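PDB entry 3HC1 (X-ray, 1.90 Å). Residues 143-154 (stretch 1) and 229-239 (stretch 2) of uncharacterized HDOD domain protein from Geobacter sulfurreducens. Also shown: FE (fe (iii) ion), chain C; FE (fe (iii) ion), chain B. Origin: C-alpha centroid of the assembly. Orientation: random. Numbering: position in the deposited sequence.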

ATOM      1  N   VAL A 143      -5.129 -10.166  -4.073  1.00 22.38           N
ATOM      2  CA  VAL A 143      -4.894  -8.927  -4.807  1.00 19.55           C
ATOM      3  C   VAL A 143      -5.567  -7.714  -4.116  1.00 18.48           C
ATOM      4  O   VAL A 143      -5.038  -6.618  -4.163  1.00 20.03           O
ATOM      5  CB  VAL A 143      -5.192  -9.056  -6.344  1.00 21.35           C
ATOM      6  CG1 VAL A 143      -4.924  -7.719  -7.063  1.00 18.71           C
ATOM      7  CG2 VAL A 143      -4.279 -10.141  -6.968  1.00 24.68           C
ATOM      8  N   ASN A 144      -6.717  -7.919  -3.461  1.00 18.85           N
ATOM      9  CA  ASN A 144      -7.421  -6.855  -2.717  1.00 20.58           C
ATOM     10  C   ASN A 144      -6.565  -6.327  -1.552  1.00 15.99           C
ATOM     11  O   ASN A 144      -6.558  -5.126  -1.273  1.00 18.35           O
ATOM     12  CB  ASN A 144      -8.728  -7.347  -2.106  1.00 22.28           C
ATOM     13  CG  ASN A 144      -9.747  -7.750  -3.132  1.00 29.10           C
ATOM     14  OD1 ASN A 144      -9.419  -8.280  -4.177  1.00 38.87           O
ATOM     15  ND2 ASN A 144     -10.986  -7.531  -2.814  1.00 29.18           N
ATOM     16  N   VAL A 145      -5.796  -7.224  -0.961  1.00 14.72           N
ATOM     17  CA  VAL A 145      -4.883  -6.841   0.117  1.00 19.79           C
ATOM     18  C   VAL A 145      -3.699  -6.099  -0.476  1.00 17.02           C
ATOM     19  O   VAL A 145      -3.186  -5.152   0.113  1.00 14.65           O
ATOM     20  CB  VAL A 145      -4.379  -8.064   0.915  1.00 19.89           C
ATOM     21  CG1 VAL A 145      -3.552  -7.646   2.106  1.00 21.15           C
ATOM     22  CG2 VAL A 145      -5.539  -8.923   1.390  1.00 18.13           C
ATOM     23  N   TYR A 146      -3.192  -6.587  -1.594  1.00 16.82           N
ATOM     24  CA  TYR A 146      -2.116  -5.914  -2.290  1.00 16.36           C
ATOM     25  C   TYR A 146      -2.488  -4.433  -2.602  1.00 19.34           C
ATOM     26  O   TYR A 146      -1.711  -3.514  -2.330  1.00 17.16           O
ATOM     27  CB  TYR A 146      -1.755  -6.635  -3.587  1.00 18.59           C
ATOM     28  CG  TYR A 146      -0.622  -5.973  -4.358  1.00 18.80           C
ATOM     29  CD1 TYR A 146      -0.887  -4.996  -5.297  1.00 14.43           C
ATOM     30  CD2 TYR A 146       0.696  -6.341  -4.163  1.00 20.51           C
ATOM     31  CE1 TYR A 146       0.101  -4.383  -6.003  1.00 17.03           C
ATOM     32  CE2 TYR A 146       1.734  -5.713  -4.915  1.00 11.73           C
ATOM     33  CZ  TYR A 146       1.418  -4.733  -5.805  1.00 15.14           C
ATOM     34  OH  TYR A 146       2.383  -4.119  -6.555  1.00 17.29           O
ATOM     35  N   VAL A 147      -3.652  -4.238  -3.196  1.00 17.91           N
ATOM     36  CA  VAL A 147      -4.097  -2.914  -3.622  1.00 17.70           C
ATOM     37  C   VAL A 147      -4.290  -2.004  -2.373  1.00 14.69           C
ATOM     38  O   VAL A 147      -3.790  -0.900  -2.390  1.00 17.28           O
ATOM     39  CB  VAL A 147      -5.378  -2.989  -4.490  1.00 16.74           C
ATOM     40  CG1 VAL A 147      -6.066  -1.630  -4.590  1.00 19.60           C
ATOM     41  CG2 VAL A 147      -5.050  -3.535  -5.902  1.00 19.93           C
ATOM     42  N   ALA A 148      -4.930  -2.497  -1.294  1.00 14.59           N
ATOM     43  CA  ALA A 148      -5.075  -1.732  -0.030  1.00 14.47           C
ATOM     44  C   ALA A 148      -3.704  -1.302   0.501  1.00 15.58           C
ATOM     45  O   ALA A 148      -3.532  -0.162   0.945  1.00 15.05           O
ATOM     46  CB  ALA A 148      -5.869  -2.487   1.024  1.00 17.41           C
ATOM     47  N   GLY A 149      -2.735  -2.213   0.410  1.00 16.79           N
ATOM     48  CA  GLY A 149      -1.359  -1.971   0.877  1.00 17.63           C
ATOM     49  C   GLY A 149      -0.629  -0.892   0.115  1.00 13.35           C
ATOM     50  O   GLY A 149      -0.037   0.037   0.687  1.00 14.72           O
ATOM     51  N   LEU A 150      -0.683  -0.998  -1.210  1.00 15.82           N
ATOM     52  CA  LEU A 150      -0.007  -0.015  -2.060  1.00 14.75           C
ATOM     53  C   LEU A 150      -0.601   1.382  -1.879  1.00 15.34           C
ATOM     54  O   LEU A 150       0.107   2.373  -2.089  1.00 17.64           O
ATOM     55  CB  LEU A 150      -0.097  -0.442  -3.527  1.00 13.86           C
ATOM     56  CG  LEU A 150       0.829   0.240  -4.535  1.00 22.69           C
ATOM     57  CD1 LEU A 150       2.260   0.344  -4.091  1.00 14.30           C
ATOM     58  CD2 LEU A 150       0.757  -0.532  -5.869  1.00 26.20           C
ATOM     59  N   LEU A 151      -1.888   1.479  -1.476  1.00 13.66           N
ATOM     60  CA  LEU A 151      -2.538   2.764  -1.324  1.00 14.28           C
ATOM     61  C   LEU A 151      -2.531   3.286   0.113  1.00 13.19           C
ATOM     62  O   LEU A 151      -3.069   4.368   0.374  1.00 14.88           O
ATOM     63  CB  LEU A 151      -4.010   2.697  -1.776  1.00 13.17           C
ATOM     64  CG  LEU A 151      -4.185   2.419  -3.286  1.00 17.17           C
ATOM     65  CD1 LEU A 151      -5.639   2.145  -3.585  1.00 16.62           C
ATOM     66  CD2 LEU A 151      -3.671   3.661  -4.029  1.00 22.19           C
ATOM     67  N   HIS A 152      -2.004   2.500   1.059  1.00 14.56           N
ATOM     68  CA  HIS A 152      -2.178   2.819   2.494  1.00 14.10           C
ATOM     69  C   HIS A 152      -1.710   4.229   2.944  1.00 16.05           C
ATOM     70  O   HIS A 152      -2.352   4.895   3.750  1.00 11.30           O
ATOM     71  CB  HIS A 152      -1.636   1.720   3.411  1.00 14.50           C
ATOM     72  CG  HIS A 152      -0.150   1.817   3.676  1.00 12.55           C
ATOM     73  ND1 HIS A 152       0.780   1.475   2.724  1.00 17.43           N
ATOM     74  CD2 HIS A 152       0.556   2.208   4.766  1.00 19.73           C
ATOM     75  CE1 HIS A 152       1.994   1.700   3.192  1.00 20.56           C
ATOM     76  NE2 HIS A 152       1.888   2.118   4.436  1.00 12.57           N
ATOM     77  N   ASP A 153      -0.569   4.642   2.396  1.00 13.82           N
ATOM     78  CA  ASP A 153       0.026   5.917   2.645  1.00 15.61           C
ATOM     79  C   ASP A 153      -0.218   6.956   1.557  1.00 17.85           C
ATOM     80  O   ASP A 153       0.545   7.939   1.443  1.00 17.32           O
ATOM     81  CB  ASP A 153       1.530   5.719   2.872  1.00 15.45           C
ATOM     82  CG  ASP A 153       1.844   5.351   4.323  1.00 18.89           C
ATOM     83  OD1 ASP A 153       0.946   5.548   5.176  1.00 16.46           O
ATOM     84  OD2 ASP A 153       2.955   4.846   4.593  1.00 16.43           O
ATOM     85  N   VAL A 154      -1.289   6.781   0.774  1.00 16.66           N
ATOM     86  CA  VAL A 154      -1.584   7.759  -0.291  1.00 18.72           C
ATOM     87  C   VAL A 154      -1.760   9.185   0.295  1.00 17.60           C
ATOM     88  O   VAL A 154      -1.463  10.166  -0.355  1.00 15.76           O
ATOM     89  CB  VAL A 154      -2.805   7.306  -1.142  1.00 19.83           C
ATOM     90  CG1 VAL A 154      -4.118   7.400  -0.323  1.00 18.52           C
ATOM     91  CG2 VAL A 154      -2.901   8.087  -2.364  1.00 25.93           C
ATOM     92  N   ALA A 229      -9.721  -8.281   8.155  1.00 19.72           N
ATOM     93  CA  ALA A 229      -8.510  -9.018   7.678  1.00 17.44           C
ATOM     94  C   ALA A 229      -7.626  -8.143   6.848  1.00 16.02           C
ATOM     95  O   ALA A 229      -6.446  -8.061   7.131  1.00 19.11           O
ATOM     96  CB  ALA A 229      -8.838 -10.264   6.900  1.00 19.66           C
ATOM     97  N   ILE A 230      -8.169  -7.423   5.866  1.00 18.62           N
ATOM     98  CA  ILE A 230      -7.316  -6.628   4.994  1.00 18.57           C
ATOM     99  C   ILE A 230      -6.568  -5.554   5.771  1.00 19.05           C
ATOM    100  O   ILE A 230      -5.374  -5.415   5.606  1.00 15.46           O
ATOM    101  CB  ILE A 230      -8.097  -6.015   3.783  1.00 18.54           C
ATOM    102  CG1 ILE A 230      -8.650  -7.148   2.869  1.00 18.22           C
ATOM    103  CG2 ILE A 230      -7.170  -5.115   2.987  1.00 11.88           C
ATOM    104  CD1 ILE A 230      -9.668  -6.712   1.818  1.00 26.25           C
ATOM    105  N   VAL A 231      -7.277  -4.801   6.608  1.00 16.19           N
ATOM    106  CA  VAL A 231      -6.690  -3.733   7.372  1.00 18.14           C
ATOM    107  C   VAL A 231      -5.610  -4.320   8.290  1.00 20.70           C
ATOM    108  O   VAL A 231      -4.502  -3.784   8.380  1.00 17.67           O
ATOM    109  CB  VAL A 231      -7.687  -2.978   8.289  1.00 17.12           C
ATOM    110  CG1 VAL A 231      -6.944  -1.734   8.868  1.00 11.38           C
ATOM    111  CG2 VAL A 231      -8.962  -2.571   7.552  1.00 20.50           C
ATOM    112  N   ALA A 232      -5.946  -5.430   8.960  1.00 16.49           N
ATOM    113  CA  ALA A 232      -5.024  -6.089   9.855  1.00 16.52           C
ATOM    114  C   ALA A 232      -3.734  -6.483   9.111  1.00 14.73           C
ATOM    115  O   ALA A 232      -2.630  -6.254   9.634  1.00 15.53           O
ATOM    116  CB  ALA A 232      -5.708  -7.293  10.516  1.00 14.81           C
HETATM  117  N   MSE A 233      -3.884  -7.001   7.873  1.00 16.81           N
HETATM  118  CA  MSE A 233      -2.755  -7.402   7.035  1.00 16.65           C
HETATM  119  C   MSE A 233      -1.845  -6.246   6.669  1.00 15.64           C
HETATM  120  O   MSE A 233      -0.592  -6.342   6.738  1.00 16.61           O
HETATM  121  CB  MSE A 233      -3.252  -8.201   5.767  1.00 13.39           C
HETATM  122  CG  MSE A 233      -3.649  -9.639   6.225  1.00 19.93           C
HETATM  123 SE   MSE A 233      -4.658 -10.456   4.831  0.75 12.72          SE
HETATM  124  CE  MSE A 233      -5.490 -11.715   6.065  1.00 16.83           C
ATOM    125  N   VAL A 234      -2.468  -5.150   6.279  1.00 16.11           N
ATOM    126  CA  VAL A 234      -1.711  -3.953   5.842  1.00 14.47           C
ATOM    127  C   VAL A 234      -1.117  -3.266   7.062  1.00 15.33           C
ATOM    128  O   VAL A 234       0.033  -2.776   6.989  1.00 13.87           O
ATOM    129  CB  VAL A 234      -2.611  -3.005   5.019  1.00 13.67           C
ATOM    130  CG1 VAL A 234      -1.956  -1.546   4.794  1.00 11.98           C
ATOM    131  CG2 VAL A 234      -3.059  -3.686   3.680  1.00 14.85           C
ATOM    132  N   ALA A 235      -1.849  -3.203   8.183  1.00 15.07           N
ATOM    133  CA  ALA A 235      -1.252  -2.592   9.397  1.00 15.98           C
ATOM    134  C   ALA A 235      -0.030  -3.362   9.811  1.00 15.86           C
ATOM    135  O   ALA A 235       0.984  -2.739  10.151  1.00 16.33           O
ATOM    136  CB  ALA A 235      -2.216  -2.502  10.614  1.00 13.66           C
ATOM    137  N   PHE A 236      -0.115  -4.710   9.819  1.00 17.38           N
ATOM    138  CA  PHE A 236       1.071  -5.522  10.143  1.00 16.05           C
ATOM    139  C   PHE A 236       2.211  -5.260   9.167  1.00 16.93           C
ATOM    140  O   PHE A 236       3.367  -4.996   9.572  1.00 16.83           O
ATOM    141  CB  PHE A 236       0.779  -7.035  10.249  1.00 11.00           C
ATOM    142  CG  PHE A 236       1.985  -7.846  10.520  1.00 11.24           C
ATOM    143  CD1 PHE A 236       2.813  -8.225   9.496  1.00 17.01           C
ATOM    144  CD2 PHE A 236       2.357  -8.127  11.829  1.00 21.24           C
ATOM    145  CE1 PHE A 236       3.958  -8.904   9.734  1.00 18.52           C
ATOM    146  CE2 PHE A 236       3.509  -8.817  12.076  1.00 19.31           C
ATOM    147  CZ  PHE A 236       4.308  -9.204  11.040  1.00 14.89           C
ATOM    148  N   ALA A 237       1.898  -5.311   7.880  1.00 19.67           N
ATOM    149  CA  ALA A 237       2.915  -5.093   6.851  1.00 17.39           C
ATOM    150  C   ALA A 237       3.603  -3.725   6.973  1.00 14.07           C
ATOM    151  O   ALA A 237       4.814  -3.615   6.752  1.00 16.13           O
ATOM    152  CB  ALA A 237       2.352  -5.330   5.435  1.00 13.75           C
ATOM    153  N   ASP A 238       2.865  -2.704   7.368  1.00 17.38           N
ATOM    154  CA  ASP A 238       3.435  -1.392   7.508  1.00 15.78           C
ATOM    155  C   ASP A 238       4.422  -1.356   8.673  1.00 14.02           C
ATOM    156  O   ASP A 238       5.558  -0.892   8.533  1.00 14.11           O
ATOM    157  CB  ASP A 238       2.353  -0.321   7.688  1.00 19.27           C
ATOM    158  CG  ASP A 238       2.934   0.996   8.058  1.00 20.55           C
ATOM    159  OD1 ASP A 238       3.738   1.479   7.264  1.00 16.45           O
ATOM    160  OD2 ASP A 238       2.652   1.537   9.143  1.00 14.99           O
ATOM    161  N   GLU A 239       3.990  -1.840   9.832  1.00 16.13           N
ATOM    162  CA  GLU A 239       4.867  -1.910  10.989  1.00 17.62           C
ATOM    163  C   GLU A 239       6.130  -2.774  10.712  1.00 16.40           C
ATOM    164  O   GLU A 239       7.261  -2.383  11.042  1.00 16.10           O
ATOM    165  CB  GLU A 239       4.101  -2.355  12.252  1.00 18.44           C
ATOM    166  CG  GLU A 239       4.947  -2.134  13.505  1.00 15.94           C
ATOM    167  CD  GLU A 239       4.176  -2.140  14.771  1.00 21.89           C
ATOM    168  OE1 GLU A 239       3.070  -2.654  14.717  1.00 14.23           O
ATOM    169  OE2 GLU A 239       4.653  -1.600  15.799  1.00 15.13           O
TER
HETATM  170 FE    FE C 306       3.223   3.253   5.974  1.00 19.20          FE
HETATM  171 FE    FE B 305       1.062   5.367   7.333  1.00 14.71          FE
HETATM  172  O   HOH W   1       1.793   3.623   7.305  1.00 15.87           O

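The two helices run in broadly the same direction, crossing at -51° with their axes 9.4 Å apart at closest approach, and no hydrogen bond links them. Apolar packing joins them along most of the contact, and an iron ion joins them at one end. The stretches bury 392 Å² of surface, most of it from Val145, Val234 and Ile230; Ile230 is partly exposed, its apolar neighbors buried.

The hollow at the center of the packing lies over Gly149. At Gly149, which has no side chain, Val234 CG2 packs against the backbone, 3.6 Å from Gly149 N; the CA atoms of Gly149 and Val234 are just 5.4 Å apart. Val145 and Ala148 border the same hollow: Val234 CG2 lies 3.9 Å from Val145 O and 4.0 Å from Ala148 CB. The other methyl of Val234, CG1, reaches 3.6 Å from His152 CB, so the branched valine, with chi1 in t, extends from the turn Val145-Gly149 to His152.

Ile230, one turn earlier, supplies a second bump. Its CG2 rests 3.5 Å from Ala148 CB, where the small alanine allows close approach, while CD1 extends to 4.1 Å from Asn144 CB and CG1 lies 3.9 Å from Val145 CG2. Val145 in turn projects between Ile230 and selenomethionine Met233, its CG1 3.7 Å from Met233 CB; the end of the Met233 side chain leads away from stretch 1.

Beyond the apolar patch the contact becomes polar. His152 ND1 donates a hydrogen bond to Gly149 O (2.6 Å), which steadies the ring and leaves NE2 free to bind the chain C iron at 2.3 Å. Asp153 OD2 and Asp238 OD1 bind the same ion at 2.1 and 2.2 Å, so the metal ties the stretches together. Asp153 OD1 also binds the chain B iron at 2.2 Å, and water 1 bridges both ions.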